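Local coordinates for protein histone-lysine N-methyltransferase SETMAR (Homo sapiens, PDB 3K9J) that takes part in DNA double-strand break repair and DNA integration, binding DNA through the mariner-derived transposase domain and dimethylating histone H3 through its SET domain, at residues L11-P16 against Y170-L175; I139-N144 against L174-Y179. The protein carries 3 engineered substitutions. One frame throughout, in Å; residues are numbered along the deposited sequence.

Contact 1 (L11-P16 against Y170-L175); sequences LDKWVP and YSPDLL
The backbones of Leu11-Pro16 and Tyr170-Leu175 approach to 5.5 Å between Val15 CA and Tyr170 CA and spread to 6.4 Å between Leu11 CA and Pro172 CA, and side chains fill the interval. Pro16 lies over one face of the Tyr170 ring: its CD is 3.8 Å from the ring centroid and 25° off the normal, a CH-pi contact displaced toward CG. Replacing Pro16 by an alanine removes CG and CD, and this would probably leave that face of Tyr170 without its CH-pi partner and the ring freer to turn. Tyr170 chi1 of -57° sets CG beside its own backbone N, which brings the ring under the proline. Val15 CG2 touches both Tyr170 CB and Pro172 CD, each 3.9 Å away. Two further atoms of the Pro172 ring are used: CG meets Lys13 CB at 3.8 Å, and CB meets Leu11 CD1, also at 3.8 Å. The Lys13 chain bends at chi2 (-58°) and carries NZ past the proline to a salt bridge with Asp51, a magnesium-binding residue. Between the segments themselves the contacts are van der Waals and CH-pi; they join the short 9-10/13-14 hairpin to the 3-10 turn before helix 176-189, beside the metal site of the RNase H-like transposase domain.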
loop_
_atom_site.group_PDB
_atom_site.type_symbol
_atom_site.label_atom_id
_atom_site.label_comp_id
_atom_site.label_asym_id
_atom_site.label_seq_id
_atom_site.Cartn_x
_atom_site.Cartn_y
_atom_site.Cartn_z
ATOM N N LEU B 11 -0.772 16.315 15.902
ATOM C CA LEU B 11 -0.383 15.165 16.705
ATOM C C LEU B 11 1.139 15.072 16.817
ATOM O O LEU B 11 1.713 13.995 16.665
ATOM C CB LEU B 11 -0.938 13.879 16.088
ATOM C CG LEU B 11 -2.446 13.655 16.180
ATOM C CD1 LEU B 11 -2.873 12.467 15.309
ATOM C CD2 LEU B 11 -2.858 13.432 17.622
ATOM N N ASP B 12 1.778 16.214 17.076
ATOM C CA ASP B 12 3.232 16.297 17.260
ATOM C C ASP B 12 4.038 16.199 15.962
ATOM O O ASP B 12 5.220 16.552 15.930
ATOM C CB ASP B 12 3.736 15.256 18.274
ATOM C CG ASP B 12 3.616 15.733 19.713
ATOM O OD1 ASP B 12 3.171 16.886 19.927
ATOM O OD2 ASP B 12 3.968 14.956 20.631
ATOM N N LYS B 13 3.405 15.717 14.897
ATOM C CA LYS B 13 4.068 15.645 13.601
ATOM C C LYS B 13 3.741 16.889 12.789
ATOM O O LYS B 13 2.735 17.551 13.042
ATOM C CB LYS B 13 3.626 14.397 12.842
ATOM C CG LYS B 13 3.672 13.127 13.664
ATOM C CD LYS B 13 5.065 12.854 14.213
ATOM C CE LYS B 13 5.095 11.534 14.968
ATOM N NZ LYS B 13 6.386 11.277 15.676
ATOM N N TRP B 14 4.591 17.215 11.820
ATOM C CA TRP B 14 4.318 18.348 10.943
ATOM C C TRP B 14 3.588 17.923 9.674
ATOM O O TRP B 14 3.930 16.918 9.046
ATOM C CB TRP B 14 5.586 19.150 10.632
ATOM C CG TRP B 14 5.679 20.413 11.441
ATOM C CD1 TRP B 14 5.307 21.668 11.047
ATOM C CD2 TRP B 14 6.150 20.542 12.788
ATOM N NE1 TRP B 14 5.525 22.569 12.062
ATOM C CE2 TRP B 14 6.043 21.903 13.141
ATOM C CE3 TRP B 14 6.656 19.638 13.729
ATOM C CZ2 TRP B 14 6.422 22.381 14.392
ATOM C CZ3 TRP B 14 7.029 20.114 14.969
ATOM C CH2 TRP B 14 6.913 21.472 15.290
ATOM N N VAL B 15 2.583 18.711 9.311
ATOM C CA VAL B 15 1.602 18.334 8.303
ATOM C C VAL B 15 1.196 19.569 7.504
ATOM O O VAL B 15 1.188 20.678 8.042
ATOM C CB VAL B 15 0.366 17.725 8.997
ATOM C CG1 VAL B 15 -0.921 18.185 8.342
ATOM C CG2 VAL B 15 0.480 16.204 9.087
ATOM N N PRO B 16 0.869 19.386 6.213
ATOM C CA PRO B 16 0.472 20.511 5.361
ATOM C C PRO B 16 -0.653 21.318 5.981
ATOM O O PRO B 16 -1.606 20.743 6.511
ATOM C CB PRO B 16 -0.033 19.820 4.095
ATOM C CG PRO B 16 0.704 18.533 4.057
ATOM C CD PRO B 16 0.860 18.109 5.479
ATOM N N TYR B 170 1.639 12.148 5.579
ATOM C CA TYR B 170 1.039 13.166 6.432
ATOM C C TYR B 170 -0.229 12.688 7.128
ATOM O O TYR B 170 -1.215 13.425 7.217
ATOM C CB TYR B 170 0.764 14.430 5.603
ATOM C CG TYR B 170 2.015 14.947 4.951
ATOM C CD1 TYR B 170 2.114 15.064 3.572
ATOM C CD2 TYR B 170 3.122 15.278 5.719
ATOM C CE1 TYR B 170 3.283 15.517 2.977
ATOM C CE2 TYR B 170 4.288 15.733 5.139
ATOM C CZ TYR B 170 4.363 15.852 3.770
ATOM O OH TYR B 170 5.532 16.301 3.199
ATOM N N SER B 171 -0.197 11.474 7.664
ATOM C CA SER B 171 -1.389 10.911 8.279
ATOM C C SER B 171 -1.156 10.342 9.681
ATOM O O SER B 171 -1.360 9.157 9.913
ATOM C CB SER B 171 -2.002 9.845 7.362
ATOM O OG SER B 171 -2.299 10.392 6.091
ATOM N N PRO B 172 -0.745 11.197 10.632
ATOM C CA PRO B 172 -0.627 10.744 12.024
ATOM C C PRO B 172 -1.985 10.341 12.586
ATOM O O PRO B 172 -2.064 9.588 13.562
ATOM C CB PRO B 172 -0.137 11.997 12.775
ATOM C CG PRO B 172 0.256 12.993 11.741
ATOM C CD PRO B 172 -0.462 12.633 10.472
ATOM N N ASP B 173 -3.054 10.875 12.006
ATOM C CA ASP B 173 -4.385 10.552 12.498
ATOM C C ASP B 173 -4.754 9.110 12.214
ATOM O O ASP B 173 -5.758 8.618 12.725
ATOM C CB ASP B 173 -5.459 11.533 11.974
ATOM C CG ASP B 173 -5.459 11.677 10.447
ATOM O OD1 ASP B 173 -4.468 11.289 9.786
ATOM O OD2 ASP B 173 -6.464 12.194 9.910
ATOM N N LEU B 174 -3.920 8.433 11.421
ATOM C CA LEU B 174 -4.120 7.024 11.091
ATOM C C LEU B 174 -3.031 6.119 11.701
ATOM O O LEU B 174 -2.936 4.939 11.380
ATOM C CB LEU B 174 -4.143 6.852 9.560
ATOM C CG LEU B 174 -5.446 6.823 8.768
ATOM C CD1 LEU B 174 -6.616 7.436 9.497
ATOM C CD2 LEU B 174 -5.277 7.418 7.354
ATOM N N LEU B 175 -2.210 6.677 12.583
ATOM C CA LEU B 175 -1.154 5.909 13.237
ATOM C C LEU B 175 -1.469 5.849 14.715
ATOM O O LEU B 175 -1.402 6.866 15.405
ATOM C CB LEU B 175 0.217 6.554 13.018
ATOM C CG LEU B 175 0.754 6.615 11.586
ATOM C CD1 LEU B 175 1.941 7.550 11.499
ATOM C CD2 LEU B 175 1.131 5.208 11.083
#

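Contact 2 (I139-N144 against L174-Y179); sequences ILLHDN and LLPTNY
Leu141 of strand 139-141 reaches toward Leu175 and Pro176. CB leaves the strand on the side facing 174-179, and CG lies anti to the backbone N (chi1 172°), which carries both methyls across the interval. There the branches part: CD1 meets Leu175 CD2 at 3.9 Å, whereas CD2 packs on Pro176 CD at 3.7 Å and is 4.1 Å from Leu174 O. The two methyls therefore touch different residues at the start of the helix. Leu175, the N-cap residue, turns both of its methyls to the 139-144 segment. Its CD2 also lies 4.1 Å from His142 C, and its CD1 is 4.0 Å from Asp143 CB, so it touches the aliphatic base of a magnesium-binding residue. The Asp143 carboxylate takes no part in this packing; its OD2 accepts a hydrogen bond from Ala145 N. The Leu141 side chain also touches Ile47 of strand 47-56, the parallel neighbour of 139-141 in the sheet. Leu223 of helix 223-232 touches both Leu141 and Pro176, while Trp92 of strand 85-93 also packs on Pro176, so the start of helix 176-189 packs against both the central sheet and helix 223-232.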
loop_
_atom_site.group_PDB
_atom_site.type_symbol
_atom_site.label_atom_id
_atom_site.label_comp_id
_atom_site.label_asym_id
_atom_site.label_seq_id
_atom_site.Cartn_x
_atom_site.Cartn_y
_atom_site.Cartn_z
ATOM N N ILE B 139 2.051 -7.965 10.938
ATOM C CA ILE B 139 2.001 -6.946 9.907
ATOM C C ILE B 139 2.375 -5.631 10.570
ATOM O O ILE B 139 1.799 -5.275 11.588
ATOM C CB ILE B 139 0.585 -6.805 9.375
ATOM C CG1 ILE B 139 0.127 -8.118 8.747
ATOM C CG2 ILE B 139 0.501 -5.651 8.374
ATOM C CD1 ILE B 139 -1.353 -8.073 8.286
ATOM N N LEU B 140 3.351 -4.922 10.013
ATOM C CA LEU B 140 3.842 -3.692 10.630
ATOM C C LEU B 140 3.073 -2.480 10.085
ATOM O O LEU B 140 2.945 -2.312 8.878
ATOM C CB LEU B 140 5.329 -3.527 10.325
ATOM C CG LEU B 140 5.976 -2.277 10.930
ATOM C CD1 LEU B 140 5.845 -2.266 12.469
ATOM C CD2 LEU B 140 7.437 -2.179 10.501
ATOM N N LEU B 141 2.538 -1.656 10.979
ATOM C CA LEU B 141 1.998 -0.359 10.602
ATOM C C LEU B 141 2.959 0.687 11.152
ATOM O O LEU B 141 3.151 0.784 12.366
ATOM C CB LEU B 141 0.608 -0.176 11.227
ATOM C CG LEU B 141 -0.098 1.179 11.127
ATOM C CD1 LEU B 141 -0.037 1.692 9.716
ATOM C CD2 LEU B 141 -1.544 1.053 11.576
ATOM N N HIS B 142 3.578 1.450 10.263
ATOM C CA HIS B 142 4.507 2.480 10.662
ATOM C C HIS B 142 4.584 3.561 9.604
ATOM O O HIS B 142 4.073 3.397 8.506
ATOM C CB HIS B 142 5.890 1.883 10.995
ATOM C CG HIS B 142 6.723 1.520 9.801
ATOM N ND1 HIS B 142 6.181 1.110 8.602
ATOM C CD2 HIS B 142 8.069 1.482 9.635
ATOM C CE1 HIS B 142 7.156 0.856 7.741
ATOM N NE2 HIS B 142 8.309 1.071 8.344
ATOM N N ASP B 143 5.206 4.677 9.958
ATOM C CA ASP B 143 5.404 5.783 9.034
ATOM C C ASP B 143 6.659 5.543 8.203
ATOM O O ASP B 143 7.769 5.710 8.694
ATOM C CB ASP B 143 5.562 7.072 9.838
ATOM C CG ASP B 143 5.921 8.249 8.973
ATOM O OD1 ASP B 143 6.087 9.357 9.523
ATOM O OD2 ASP B 143 6.033 8.070 7.743
ATOM N N ASN B 144 6.498 5.158 6.944
ATOM C CA ASN B 144 7.662 4.783 6.145
ATOM C C ASN B 144 8.391 5.973 5.518
ATOM O O ASN B 144 9.356 5.796 4.770
ATOM C CB ASN B 144 7.295 3.749 5.080
ATOM C CG ASN B 144 6.581 4.361 3.883
ATOM O OD1 ASN B 144 6.069 5.485 3.945
ATOM N ND2 ASN B 144 6.529 3.612 2.788
ATOM N N LEU B 174 -3.920 8.433 11.421
ATOM C CA LEU B 174 -4.120 7.024 11.091
ATOM C C LEU B 174 -3.031 6.119 11.701
ATOM O O LEU B 174 -2.936 4.939 11.380
ATOM C CB LEU B 174 -4.143 6.852 9.560
ATOM C CG LEU B 174 -5.446 6.823 8.768
ATOM C CD1 LEU B 174 -6.616 7.436 9.497
ATOM C CD2 LEU B 174 -5.277 7.418 7.354
ATOM N N LEU B 175 -2.210 6.677 12.583
ATOM C CA LEU B 175 -1.154 5.909 13.237
ATOM C C LEU B 175 -1.469 5.849 14.715
ATOM O O LEU B 175 -1.402 6.866 15.405
ATOM C CB LEU B 175 0.217 6.554 13.018
ATOM C CG LEU B 175 0.754 6.615 11.586
ATOM C CD1 LEU B 175 1.941 7.550 11.499
ATOM C CD2 LEU B 175 1.131 5.208 11.083
ATOM N N PRO B 176 -1.830 4.659 15.209
ATOM C CA PRO B 176 -2.321 4.489 16.582
ATOM C C PRO B 176 -1.327 4.960 17.664
ATOM O O PRO B 176 -1.750 5.437 18.717
ATOM C CB PRO B 176 -2.527 2.978 16.692
ATOM C CG PRO B 176 -2.791 2.527 15.262
ATOM C CD PRO B 176 -1.924 3.422 14.417
ATOM N N THR B 177 -0.032 4.813 17.424
ATOM C CA THR B 177 0.930 5.309 18.411
ATOM C C THR B 177 0.766 6.823 18.589
ATOM O O THR B 177 0.920 7.351 19.686
ATOM C CB THR B 177 2.365 4.973 18.022
ATOM O OG1 THR B 177 2.498 3.546 17.959
ATOM C CG2 THR B 177 3.318 5.514 19.066
ATOM N N ASN B 178 0.443 7.511 17.498
ATOM C CA ASN B 178 0.277 8.957 17.516
ATOM C C ASN B 178 -1.097 9.420 17.987
ATOM O O ASN B 178 -1.181 10.277 18.863
ATOM C CB ASN B 178 0.575 9.549 16.150
ATOM C CG ASN B 178 2.005 9.345 15.742
ATOM O OD1 ASN B 178 2.285 8.675 14.752
ATOM N ND2 ASN B 178 2.928 9.900 16.521
ATOM N N TYR B 179 -2.165 8.863 17.415
ATOM C CA TYR B 179 -3.499 9.299 17.783
ATOM C C TYR B 179 -3.970 8.739 19.129
ATOM O O TYR B 179 -4.883 9.276 19.736
ATOM C CB TYR B 179 -4.522 9.048 16.652
ATOM C CG TYR B 179 -4.946 7.614 16.396
ATOM C CD1 TYR B 179 -4.637 6.989 15.184
ATOM C CD2 TYR B 179 -5.716 6.906 17.323
ATOM C CE1 TYR B 179 -5.050 5.690 14.917
ATOM C CE2 TYR B 179 -6.130 5.600 17.061
ATOM C CZ TYR B 179 -5.779 5.002 15.855
ATOM O OH TYR B 179 -6.173 3.722 15.572
#

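In the fold
Contact 2 is the core one: its centre lies about 4 Å from that of the chain, and five of its six touching residues are buried. Contact 1, about 11 Å out, is partly buried, with three buried and two exposed among eight. They share Leu174 and Leu175, and so hold the approach to helix 176-189 to two elements, the N-terminal hairpin and the central sheet. Contact 1 mixes a proline-on-tyrosine CH-pi contact with aliphatic packing, whereas contact 2 is aliphatic, chiefly leucine methyls on a proline and on each other. Both border the magnesium site: Asp143 belongs to 139-144, and Asp51 OD2, the salt-bridge partner of Lys13, also accepts a hydrogen bond from Asn178 ND2. Lys13 CE packs 3.1 Å from Asn178 ND2.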